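PDB 5WXU: 11S globulin from Wrightia tinctoria, which probably serves as a seed storage protein and nutrient reservoir, and binds the plant hormone auxin (indole-3-acetic acid). Local coordinates for residues 43-47 / 389-393; 111-117 / 149-154; 201-207 / 251-257. All coordinates share one frame; numbering follows the deposited sequence.

How the interactions relate
The three contacts lie well apart and do not touch. Interaction 1 closes the longest loop, joining a segment near the N-terminus to the second cupin range, and interactions 2 and 3 are both nested inside that loop. Its centre is about 37 Å from that of interaction 2 and about 40 Å from that of interaction 3. Interactions 2 and 3 follow each other along the chain, with centres about 22 Å apart and nearest atoms about 8 Å apart. Both reach the same neighbouring subunit of the hexamer, while interaction 1 meets a different one. Interaction 2 lies close to auxin: the Q149 side chain is about 7 Å from a bound indole-3-acetic acid.

Interaction 1: 43-47 / 389-393; sequences ECDLQ and PQNYV
The phenol of Y392 points its OH into the backbone of C44, D45 and L46. Three polar backbone atoms surround this oxygen. Y392 OH is 3.0 Å from C44 O and 3.0 Å from L46 N, and it is 3.1 Å from L46 O. Both carbonyl oxygens, C44 O and L46 O, lie at the edge of the ring, near its plane. The phenol thus meets the backbone through its OH. In Y392, CG is anti to the carbonyl carbon (chi1 -80°), which sends the ring out toward 43-47.

L46 crosses Y392 at about a right angle. Its CB sits 3.7 Å from Y392 OH. Farther out, L46 CD1 meets P389 CG at 4.0 Å, the apolar part of the contact. P389 CG also lies over one face of the Y392 ring, toward its rim, 3.7 Å above the plane. The proline thus packs against both the phenol and the leucine.

The backbone of 389-393 sets up this pairing. P389 to Y392 form a type II beta turn, closed by Y392 N to P389 O at 3.0 Å. On the other side, D45 is the centre of an inverse gamma turn.

C44 forms a disulfide with C77, which ties the segment to helix 73-78. P389 also touches C77, and L46 touches R73. D194 of a neighbouring subunit accepts a hydrogen bond from C44 N through its carboxylate. The contact is a buried junction between two turns: a disulfide-anchored loop ahead of strand 56-60 meets a turn linking strands 385-388 and 393-399 of the second cupin.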
loop_
_atom_site.group_PDB
_atom_site.type_symbol
_atom_site.label_atom_id
_atom_site.label_comp_id
_atom_site.label_asym_id
_atom_site.label_seq_id
_atom_site.Cartn_x
_atom_site.Cartn_y
_atom_site.Cartn_z
ATOM N N GLU B 43 -1.630 -6.934 -32.758
ATOM C CA GLU B 43 -2.397 -8.138 -32.491
ATOM C C GLU B 43 -3.856 -7.909 -32.002
ATOM O O GLU B 43 -4.682 -8.855 -31.975
ATOM C CB GLU B 43 -1.585 -9.060 -31.623
ATOM C CG GLU B 43 -1.125 -8.563 -30.268
ATOM C CD GLU B 43 0.149 -7.695 -30.178
ATOM O OE1 GLU B 43 0.664 -7.042 -31.146
ATOM O OE2 GLU B 43 0.637 -7.542 -29.018
ATOM N N CYS B 44 -4.165 -6.676 -31.581
ATOM C CA CYS B 44 -5.492 -6.281 -31.186
ATOM C C CYS B 44 -6.096 -5.251 -32.179
ATOM O O CYS B 44 -7.112 -4.587 -31.906
ATOM C CB CYS B 44 -5.477 -5.661 -29.792
ATOM S SG CYS B 44 -5.455 -6.948 -28.489
ATOM N N ASP B 45 -5.529 -5.212 -33.375
ATOM C CA ASP B 45 -6.097 -4.322 -34.413
ATOM C C ASP B 45 -6.994 -5.232 -35.235
ATOM O O ASP B 45 -6.586 -5.783 -36.255
ATOM C CB ASP B 45 -4.995 -3.736 -35.228
ATOM C CG ASP B 45 -5.522 -2.814 -36.331
ATOM O OD1 ASP B 45 -6.701 -2.436 -36.282
ATOM O OD2 ASP B 45 -4.753 -2.490 -37.229
ATOM N N LEU B 46 -8.195 -5.430 -34.732
ATOM C CA LEU B 46 -9.124 -6.346 -35.339
ATOM C C LEU B 46 -10.162 -5.570 -36.166
ATOM O O LEU B 46 -10.825 -4.578 -35.697
ATOM C CB LEU B 46 -9.868 -7.177 -34.276
ATOM C CG LEU B 46 -8.992 -7.771 -33.147
ATOM C CD1 LEU B 46 -9.870 -8.503 -32.128
ATOM C CD2 LEU B 46 -7.957 -8.671 -33.758
ATOM N N GLN B 47 -10.342 -6.055 -37.379
ATOM C CA GLN B 47 -11.283 -5.442 -38.331
ATOM C C GLN B 47 -12.650 -6.068 -38.147
ATOM O O GLN B 47 -13.656 -5.429 -38.412
ATOM C CB GLN B 47 -10.777 -5.629 -39.775
ATOM C CG GLN B 47 -9.418 -4.970 -40.045
ATOM C CD GLN B 47 -8.208 -5.691 -39.394
ATOM O OE1 GLN B 47 -8.196 -6.926 -39.194
ATOM N NE2 GLN B 47 -7.187 -4.907 -39.055
ATOM N N PRO B 389 -12.573 -6.021 -27.327
ATOM C CA PRO B 389 -11.300 -5.397 -26.803
ATOM C C PRO B 389 -11.511 -4.026 -26.199
ATOM O O PRO B 389 -12.449 -3.294 -26.546
ATOM C CB PRO B 389 -10.399 -5.272 -28.052
ATOM C CG PRO B 389 -10.994 -6.298 -29.046
ATOM C CD PRO B 389 -12.481 -6.207 -28.791
ATOM N N GLN B 390 -10.637 -3.696 -25.244
ATOM C CA GLN B 390 -10.457 -2.358 -24.701
ATOM C C GLN B 390 -10.666 -1.248 -25.720
ATOM O O GLN B 390 -10.155 -1.350 -26.844
ATOM C CB GLN B 390 -9.055 -2.277 -24.150
ATOM C CG GLN B 390 -8.662 -0.908 -23.625
ATOM C CD GLN B 390 -7.193 -0.827 -23.139
ATOM O OE1 GLN B 390 -6.365 -1.719 -23.328
ATOM N NE2 GLN B 390 -6.877 0.294 -22.473
ATOM N N ASN B 391 -11.565 -0.345 -25.366
ATOM C CA ASN B 391 -11.841 0.881 -26.050
ATOM C C ASN B 391 -12.712 0.677 -27.297
ATOM O O ASN B 391 -13.092 1.687 -27.890
ATOM C CB ASN B 391 -10.581 1.681 -26.457
ATOM C CG ASN B 391 -9.893 2.367 -25.297
ATOM O OD1 ASN B 391 -10.402 2.423 -24.130
ATOM N ND2 ASN B 391 -8.735 2.931 -25.582
ATOM N N TYR B 392 -13.020 -0.569 -27.707
ATOM C CA TYR B 392 -13.969 -0.716 -28.826
ATOM C C TYR B 392 -15.362 -0.320 -28.305
ATOM O O TYR B 392 -15.775 -0.700 -27.214
ATOM C CB TYR B 392 -14.017 -2.174 -29.326
ATOM C CG TYR B 392 -12.881 -2.549 -30.252
ATOM C CD1 TYR B 392 -11.546 -2.566 -29.829
ATOM C CD2 TYR B 392 -13.149 -3.049 -31.531
ATOM C CE1 TYR B 392 -10.529 -2.918 -30.704
ATOM C CE2 TYR B 392 -12.144 -3.436 -32.374
ATOM C CZ TYR B 392 -10.846 -3.418 -31.957
ATOM O OH TYR B 392 -9.873 -3.820 -32.799
ATOM N N VAL B 393 -16.128 0.411 -29.129
ATOM C CA VAL B 393 -17.450 0.842 -28.734
ATOM C C VAL B 393 -18.447 -0.269 -29.013
ATOM O O VAL B 393 -18.340 -0.963 -30.035
ATOM C CB VAL B 393 -17.836 2.138 -29.430
ATOM C CG1 VAL B 393 -19.253 2.558 -29.100
ATOM C CG2 VAL B 393 -16.906 3.222 -28.939
#

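Interaction 2: 111-117 / 149-154; sequences GILGAVF and QKVHFI
I112 and F153 lie side by side on one face of a strand pair, pointing the same way. I112 CD1 comes 3.2 Å from F153 CD2, a doubtfully short approach that is oblique to the ring. The other branch of I112, CG2, is anti to the backbone N and packs on V151 CB at 3.7 Å. The isoleucine thus touches V151 with one branch and F153 with the other.

L113, H152 and I154 occupy the opposite face. I154 has CG1 between its backbone N and carbonyl carbon (chi1 64°). This lays CG1 against G111 O and leaves CG2 to meet L113 CB at 3.9 Å. The H152 ring has L113 O at its edge, in plane.

The backbones run antiparallel. L113 and H152 form a hydrogen-bonded pair, with L113 N to H152 O at 2.7 Å. G111 and I154 form another.

Beyond H152 the strands part and waters enter. Water 1 links A115 N to K150 O, and water 3 links A115 O to Q149 OE1. The extended Q149 side chain (chi2 -178°) reaches across to F117. Its OE1 accepts from F117 N at 3.0 Å, on a lone pair in the amide plane. Its NE2 donates to F117 O at 3.0 Å, from above that carbonyl's plane. These two bonds fix the amide's rotation.

A citrate, probably from the crystallisation liquor, is bound by H152 ND1 and F153 N, and by K150 NZ in one of its two conformers. Strand 110-115 is paired on its other side with strand 168-172, whose W169 covers I112 and V151. F124 of strand 124-126 packs on V151, while L162 and I160 of strand 158-162 meet A115 and I154.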
loop_
_atom_site.group_PDB
_atom_site.type_symbol
_atom_site.label_atom_id
_atom_site.label_comp_id
_atom_site.label_asym_id
_atom_site.label_seq_id
_atom_site.Cartn_x
_atom_site.Cartn_y
_atom_site.Cartn_z
ATOM N N GLY B 111 -22.447 -28.367 -6.954
ATOM C CA GLY B 111 -21.494 -29.376 -6.584
ATOM C C GLY B 111 -20.491 -28.920 -5.553
ATOM O O GLY B 111 -20.775 -28.033 -4.823
ATOM N N ILE B 112 -19.322 -29.526 -5.558
ATOM C CA ILE B 112 -18.284 -29.232 -4.530
ATOM C C ILE B 112 -17.024 -28.848 -5.299
ATOM O O ILE B 112 -16.692 -29.426 -6.394
ATOM C CB ILE B 112 -17.886 -30.499 -3.737
ATOM C CG1 ILE B 112 -19.111 -31.286 -3.214
ATOM C CG2 ILE B 112 -16.948 -30.150 -2.628
ATOM C CD1 ILE B 112 -19.938 -30.488 -2.299
ATOM N N LEU B 113 -16.339 -27.834 -4.818
ATOM C CA LEU B 113 -15.060 -27.458 -5.442
ATOM C C LEU B 113 -14.041 -27.473 -4.362
ATOM O O LEU B 113 -14.267 -26.932 -3.294
ATOM C CB LEU B 113 -15.168 -26.074 -6.079
ATOM C CG LEU B 113 -13.864 -25.528 -6.630
ATOM C CD1 LEU B 113 -13.952 -25.065 -8.061
ATOM C CD2 LEU B 113 -13.409 -24.385 -5.786
ATOM N N GLY B 114 -12.899 -28.055 -4.649
ATOM C CA GLY B 114 -11.761 -27.985 -3.740
ATOM C C GLY B 114 -10.716 -27.074 -4.314
ATOM O O GLY B 114 -10.533 -26.981 -5.547
ATOM N N ALA B 115 -10.016 -26.368 -3.411
ATOM C CA ALA B 115 -8.912 -25.526 -3.801
ATOM C C ALA B 115 -7.886 -25.638 -2.687
ATOM O O ALA B 115 -8.245 -25.542 -1.503
ATOM C CB ALA B 115 -9.403 -24.107 -3.952
ATOM N N VAL B 116 -6.637 -25.871 -3.042
ATOM C CA VAL B 116 -5.613 -26.124 -2.059
ATOM C C VAL B 116 -4.661 -24.923 -1.938
ATOM O O VAL B 116 -4.039 -24.534 -2.949
ATOM C CB VAL B 116 -4.804 -27.394 -2.371
ATOM C CG1 VAL B 116 -3.688 -27.552 -1.353
ATOM C CG2 VAL B 116 -5.741 -28.608 -2.363
ATOM N N PHE B 117 -4.546 -24.436 -0.694
ATOM C CA PHE B 117 -3.564 -23.472 -0.293
ATOM C C PHE B 117 -2.387 -24.095 0.426
ATOM O O PHE B 117 -2.524 -24.525 1.577
ATOM C CB PHE B 117 -4.214 -22.314 0.476
ATOM C CG PHE B 117 -5.093 -21.489 -0.441
ATOM C CD1 PHE B 117 -4.505 -20.645 -1.400
ATOM C CD2 PHE B 117 -6.437 -21.738 -0.524
ATOM C CE1 PHE B 117 -5.301 -19.935 -2.308
ATOM C CE2 PHE B 117 -7.228 -21.045 -1.424
ATOM C CZ PHE B 117 -6.672 -20.147 -2.302
ATOM N N GLN B 149 -8.537 -29.875 3.459
ATOM C CA GLN B 149 -8.863 -28.450 3.518
ATOM C C GLN B 149 -10.345 -28.227 3.241
ATOM O O GLN B 149 -11.015 -29.082 2.631
ATOM C CB GLN B 149 -7.960 -27.656 2.572
ATOM C CG GLN B 149 -6.514 -27.569 3.096
ATOM C CD GLN B 149 -5.584 -26.750 2.225
ATOM O OE1 GLN B 149 -6.001 -26.110 1.289
ATOM N NE2 GLN B 149 -4.317 -26.725 2.589
ATOM N N LYS B 150 -10.801 -27.017 3.562
ATOM C CA LYS B 150 -12.167 -26.619 3.311
ATOM C C LYS B 150 -12.558 -26.863 1.887
ATOM O O LYS B 150 -11.810 -26.558 0.953
ATOM C CB LYS B 150 -12.414 -25.136 3.576
ATOM C CG LYS B 150 -13.694 -24.680 2.874
ATOM C CD LYS B 150 -14.045 -23.251 3.136
ATOM C CE LYS B 150 -15.464 -22.879 2.707
ATOM N NZ LYS B 150 -16.646 -23.779 2.907
ATOM N N VAL B 151 -13.785 -27.336 1.729
ATOM C CA VAL B 151 -14.369 -27.500 0.434
ATOM C C VAL B 151 -15.457 -26.450 0.279
ATOM O O VAL B 151 -15.941 -25.903 1.287
ATOM C CB VAL B 151 -14.781 -28.973 0.191
ATOM C CG1 VAL B 151 -13.472 -29.812 0.191
ATOM C CG2 VAL B 151 -15.793 -29.504 1.213
ATOM N N HIS B 152 -15.750 -26.131 -0.965
ATOM C CA HIS B 152 -16.672 -25.065 -1.318
ATOM C C HIS B 152 -17.869 -25.645 -2.016
ATOM O O HIS B 152 -17.708 -26.471 -2.882
ATOM C CB HIS B 152 -15.996 -24.074 -2.154
ATOM C CG HIS B 152 -14.787 -23.462 -1.522
ATOM N ND1 HIS B 152 -14.830 -22.281 -0.827
ATOM C CD2 HIS B 152 -13.496 -23.885 -1.467
ATOM C CE1 HIS B 152 -13.609 -21.992 -0.382
ATOM N NE2 HIS B 152 -12.800 -22.968 -0.720
ATOM N N PHE B 153 -19.060 -25.151 -1.662
ATOM C CA PHE B 153 -20.266 -25.684 -2.241
ATOM C C PHE B 153 -20.670 -24.684 -3.284
ATOM O O PHE B 153 -21.063 -23.550 -2.978
ATOM C CB PHE B 153 -21.297 -25.920 -1.148
ATOM C CG PHE B 153 -20.811 -26.872 -0.125
ATOM C CD1 PHE B 153 -19.999 -26.438 0.921
ATOM C CD2 PHE B 153 -21.034 -28.217 -0.270
ATOM C CE1 PHE B 153 -19.489 -27.329 1.842
ATOM C CE2 PHE B 153 -20.528 -29.121 0.654
ATOM C CZ PHE B 153 -19.760 -28.682 1.702
ATOM N N ILE B 154 -20.602 -25.103 -4.524
ATOM C CA ILE B 154 -20.817 -24.223 -5.669
ATOM C C ILE B 154 -22.181 -24.491 -6.306
ATOM O O ILE B 154 -22.744 -25.608 -6.215
ATOM C CB ILE B 154 -19.668 -24.274 -6.697
ATOM C CG1 ILE B 154 -19.563 -25.677 -7.327
ATOM C CG2 ILE B 154 -18.378 -23.781 -6.048
ATOM C CD1 ILE B 154 -18.666 -25.813 -8.523
HETATM O O HOH W 1 -10.039 -27.446 -0.749
HETATM O O HOH W 2 -10.298 -23.402 0.195
HETATM O O HOH W 3 -8.310 -24.353 1.071
#

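Interaction 3: 201-207 / 251-257; sequences FLGGNQK and ENDFRGY
Two irregular loops meet here beside the cupin sheet of strand 91-98, with which strands 198-201 and 258-260 both pair. One loop leaves strand 198-201 and the other leads into strand 258-260. Their aromatic anchor is F201 with Y257. The ring centroids are 4.5 Å apart and the planes are at 43°, an oblique pairing. Y257 CD2 sits over one face of the F201 ring, near its rim, 3.5 Å from F201 CG. N205 N lies over one face of the Y257 ring, and G203 O is at its edge. G204, with no side chain, lets its CA pass 3.7 Å from Y257 CE2.

N205 carries the polar contact. Its ND2 donates to E251 OE1 at 3.2 Å, from above the carboxylate plane, and the two flat groups are 78° apart. A weak bond also runs from N205 ND2 to D253 O. The stronger partner of N205 ND2 is S250 O, just before the second segment. E251 OE1 has a stronger partner in K372 of a neighbouring subunit, a salt bridge.

Within 251-257, R255 grips D253 side-on, using NE and NH2 for one carboxylate oxygen each. R255 NE to D253 OD1 is 2.8 Å. Q206 O lies at the edge of the F254 ring, 3.3 Å from F254 CB, and has no polar partner in the model. Water 5 is bound by G256 O and more weakly by N205 N and R255 N.

W222 of strand 221-224 stacks on F201 and also meets Y257. V94 of strand 91-98 packs on F201, while H60 of strand 56-60 touches Y257.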
loop_
_atom_site.group_PDB
_atom_site.type_symbol
_atom_site.label_atom_id
_atom_site.label_comp_id
_atom_site.label_asym_id
_atom_site.label_seq_id
_atom_site.Cartn_x
_atom_site.Cartn_y
_atom_site.Cartn_z
ATOM N N PHE B 201 -2.414 -32.174 -14.274
ATOM C CA PHE B 201 -3.323 -32.976 -13.536
ATOM C C PHE B 201 -2.620 -33.947 -12.576
ATOM O O PHE B 201 -1.542 -34.462 -12.885
ATOM C CB PHE B 201 -4.230 -33.764 -14.533
ATOM C CG PHE B 201 -5.319 -32.974 -15.150
ATOM C CD1 PHE B 201 -5.099 -32.325 -16.302
ATOM C CD2 PHE B 201 -6.592 -32.859 -14.551
ATOM C CE1 PHE B 201 -6.090 -31.578 -16.892
ATOM C CE2 PHE B 201 -7.567 -32.082 -15.107
ATOM C CZ PHE B 201 -7.316 -31.473 -16.310
ATOM N N LEU B 202 -3.174 -34.106 -11.390
ATOM C CA LEU B 202 -2.677 -35.077 -10.365
ATOM C C LEU B 202 -3.488 -36.361 -10.540
ATOM O O LEU B 202 -4.449 -36.628 -9.840
ATOM C CB LEU B 202 -2.810 -34.551 -8.988
ATOM C CG LEU B 202 -1.793 -33.432 -8.661
ATOM C CD1 LEU B 202 -1.900 -32.178 -9.470
ATOM C CD2 LEU B 202 -1.901 -33.142 -7.174
ATOM N N GLY B 203 -3.060 -37.135 -11.513
ATOM C CA GLY B 203 -3.867 -38.199 -12.022
ATOM C C GLY B 203 -4.392 -38.035 -13.394
ATOM O O GLY B 203 -4.253 -37.027 -14.077
ATOM N N GLY B 204 -5.112 -39.094 -13.829
ATOM C CA GLY B 204 -5.728 -39.099 -15.130
ATOM C C GLY B 204 -4.920 -39.675 -16.244
ATOM O O GLY B 204 -3.712 -39.790 -16.136
ATOM N N ASN B 205 -5.600 -39.997 -17.349
ATOM C CA ASN B 205 -4.953 -40.436 -18.563
ATOM C C ASN B 205 -5.935 -40.253 -19.720
ATOM O O ASN B 205 -7.121 -40.209 -19.448
ATOM C CB ASN B 205 -4.656 -41.913 -18.366
ATOM C CG ASN B 205 -3.436 -42.386 -19.104
ATOM O OD1 ASN B 205 -2.802 -41.661 -19.897
ATOM N ND2 ASN B 205 -3.066 -43.625 -18.806
ATOM N N GLN B 206 -5.459 -40.187 -20.966
ATOM C CA GLN B 206 -6.302 -40.180 -22.194
ATOM C C GLN B 206 -7.442 -41.181 -22.087
ATOM O O GLN B 206 -7.213 -42.267 -21.610
ATOM C CB GLN B 206 -5.463 -40.571 -23.443
ATOM C CG GLN B 206 -4.608 -41.858 -23.296
ATOM C CD GLN B 206 -4.682 -42.853 -24.492
ATOM O OE1 GLN B 206 -5.754 -43.399 -24.813
ATOM N NE2 GLN B 206 -3.519 -43.130 -25.119
ATOM N N LYS B 207 -8.660 -40.821 -22.507
ATOM C CA LYS B 207 -9.754 -41.804 -22.695
ATOM C C LYS B 207 -9.586 -42.474 -24.047
ATOM O O LYS B 207 -9.676 -43.691 -24.148
ATOM C CB LYS B 207 -11.144 -41.127 -22.610
ATOM C CG LYS B 207 -12.338 -42.059 -22.367
ATOM C CD LYS B 207 -13.629 -41.448 -22.884
ATOM C CE LYS B 207 -14.891 -42.221 -22.512
ATOM N NZ LYS B 207 -14.741 -43.601 -21.934
ATOM N N GLU B 251 -1.484 -45.987 -15.182
ATOM C CA GLU B 251 -1.231 -46.895 -16.275
ATOM C C GLU B 251 -2.391 -47.932 -16.269
ATOM O O GLU B 251 -3.005 -48.288 -15.190
ATOM C CB GLU B 251 0.241 -47.400 -16.341
ATOM C CG GLU B 251 1.156 -46.649 -17.391
ATOM C CD GLU B 251 0.626 -45.279 -17.941
ATOM O OE1 GLU B 251 -0.321 -45.263 -18.794
ATOM O OE2 GLU B 251 1.180 -44.201 -17.574
ATOM N N ASN B 252 -2.767 -48.259 -17.499
ATOM C CA ASN B 252 -3.915 -49.107 -17.785
ATOM C C ASN B 252 -5.229 -48.553 -17.258
ATOM O O ASN B 252 -6.121 -49.333 -16.972
ATOM C CB ASN B 252 -3.707 -50.525 -17.236
ATOM C CG ASN B 252 -2.383 -51.119 -17.672
ATOM O OD1 ASN B 252 -1.994 -51.000 -18.850
ATOM N ND2 ASN B 252 -1.658 -51.727 -16.716
ATOM N N ASP B 253 -5.346 -47.222 -17.106
ATOM C CA ASP B 253 -6.570 -46.593 -16.573
ATOM C C ASP B 253 -6.806 -45.435 -17.521
ATOM O O ASP B 253 -6.094 -44.426 -17.440
ATOM C CB ASP B 253 -6.326 -46.212 -15.096
ATOM C CG ASP B 253 -7.433 -45.326 -14.473
ATOM O OD1 ASP B 253 -8.454 -45.023 -15.149
ATOM O OD2 ASP B 253 -7.254 -44.957 -13.268
ATOM N N PHE B 254 -7.761 -45.595 -18.447
ATOM C CA PHE B 254 -8.086 -44.665 -19.505
ATOM C C PHE B 254 -9.509 -44.083 -19.366
ATOM O O PHE B 254 -10.325 -44.132 -20.288
ATOM C CB PHE B 254 -7.931 -45.375 -20.861
ATOM C CG PHE B 254 -6.579 -46.020 -21.035
ATOM C CD1 PHE B 254 -5.437 -45.229 -21.203
ATOM C CD2 PHE B 254 -6.437 -47.419 -20.957
ATOM C CE1 PHE B 254 -4.174 -45.801 -21.332
ATOM C CE2 PHE B 254 -5.191 -47.999 -21.096
ATOM C CZ PHE B 254 -4.054 -47.192 -21.271
ATOM N N ARG B 255 -9.773 -43.476 -18.220
ATOM C CA ARG B 255 -11.067 -42.805 -17.971
ATOM C C ARG B 255 -11.083 -41.318 -18.343
ATOM O O ARG B 255 -12.123 -40.649 -18.213
ATOM C CB ARG B 255 -11.429 -42.977 -16.522
ATOM C CG ARG B 255 -11.755 -44.441 -16.169
ATOM C CD ARG B 255 -12.019 -44.651 -14.733
ATOM N NE ARG B 255 -10.851 -44.304 -13.910
ATOM C CZ ARG B 255 -10.881 -43.991 -12.619
ATOM N NH1 ARG B 255 -12.007 -43.987 -11.905
ATOM N NH2 ARG B 255 -9.766 -43.668 -12.030
ATOM N N GLY B 256 -9.976 -40.789 -18.808
ATOM C CA GLY B 256 -9.907 -39.365 -19.080
ATOM C C GLY B 256 -9.720 -38.649 -17.742
ATOM O O GLY B 256 -9.123 -39.171 -16.788
ATOM N N TYR B 257 -10.213 -37.419 -17.691
ATOM C CA TYR B 257 -9.919 -36.558 -16.527
ATOM C C TYR B 257 -11.147 -36.164 -15.763
ATOM O O TYR B 257 -11.116 -35.275 -14.903
ATOM C CB TYR B 257 -9.148 -35.322 -17.022
ATOM C CG TYR B 257 -7.826 -35.679 -17.620
ATOM C CD1 TYR B 257 -7.695 -36.001 -18.942
ATOM C CD2 TYR B 257 -6.718 -35.775 -16.821
ATOM C CE1 TYR B 257 -6.459 -36.409 -19.426
ATOM C CE2 TYR B 257 -5.485 -36.119 -17.309
ATOM C CZ TYR B 257 -5.353 -36.407 -18.619
ATOM O OH TYR B 257 -4.084 -36.775 -19.049
HETATM O O HOH W 4 -6.751 -41.596 -13.316
HETATM O O HOH W 5 -8.167 -41.641 -16.337
#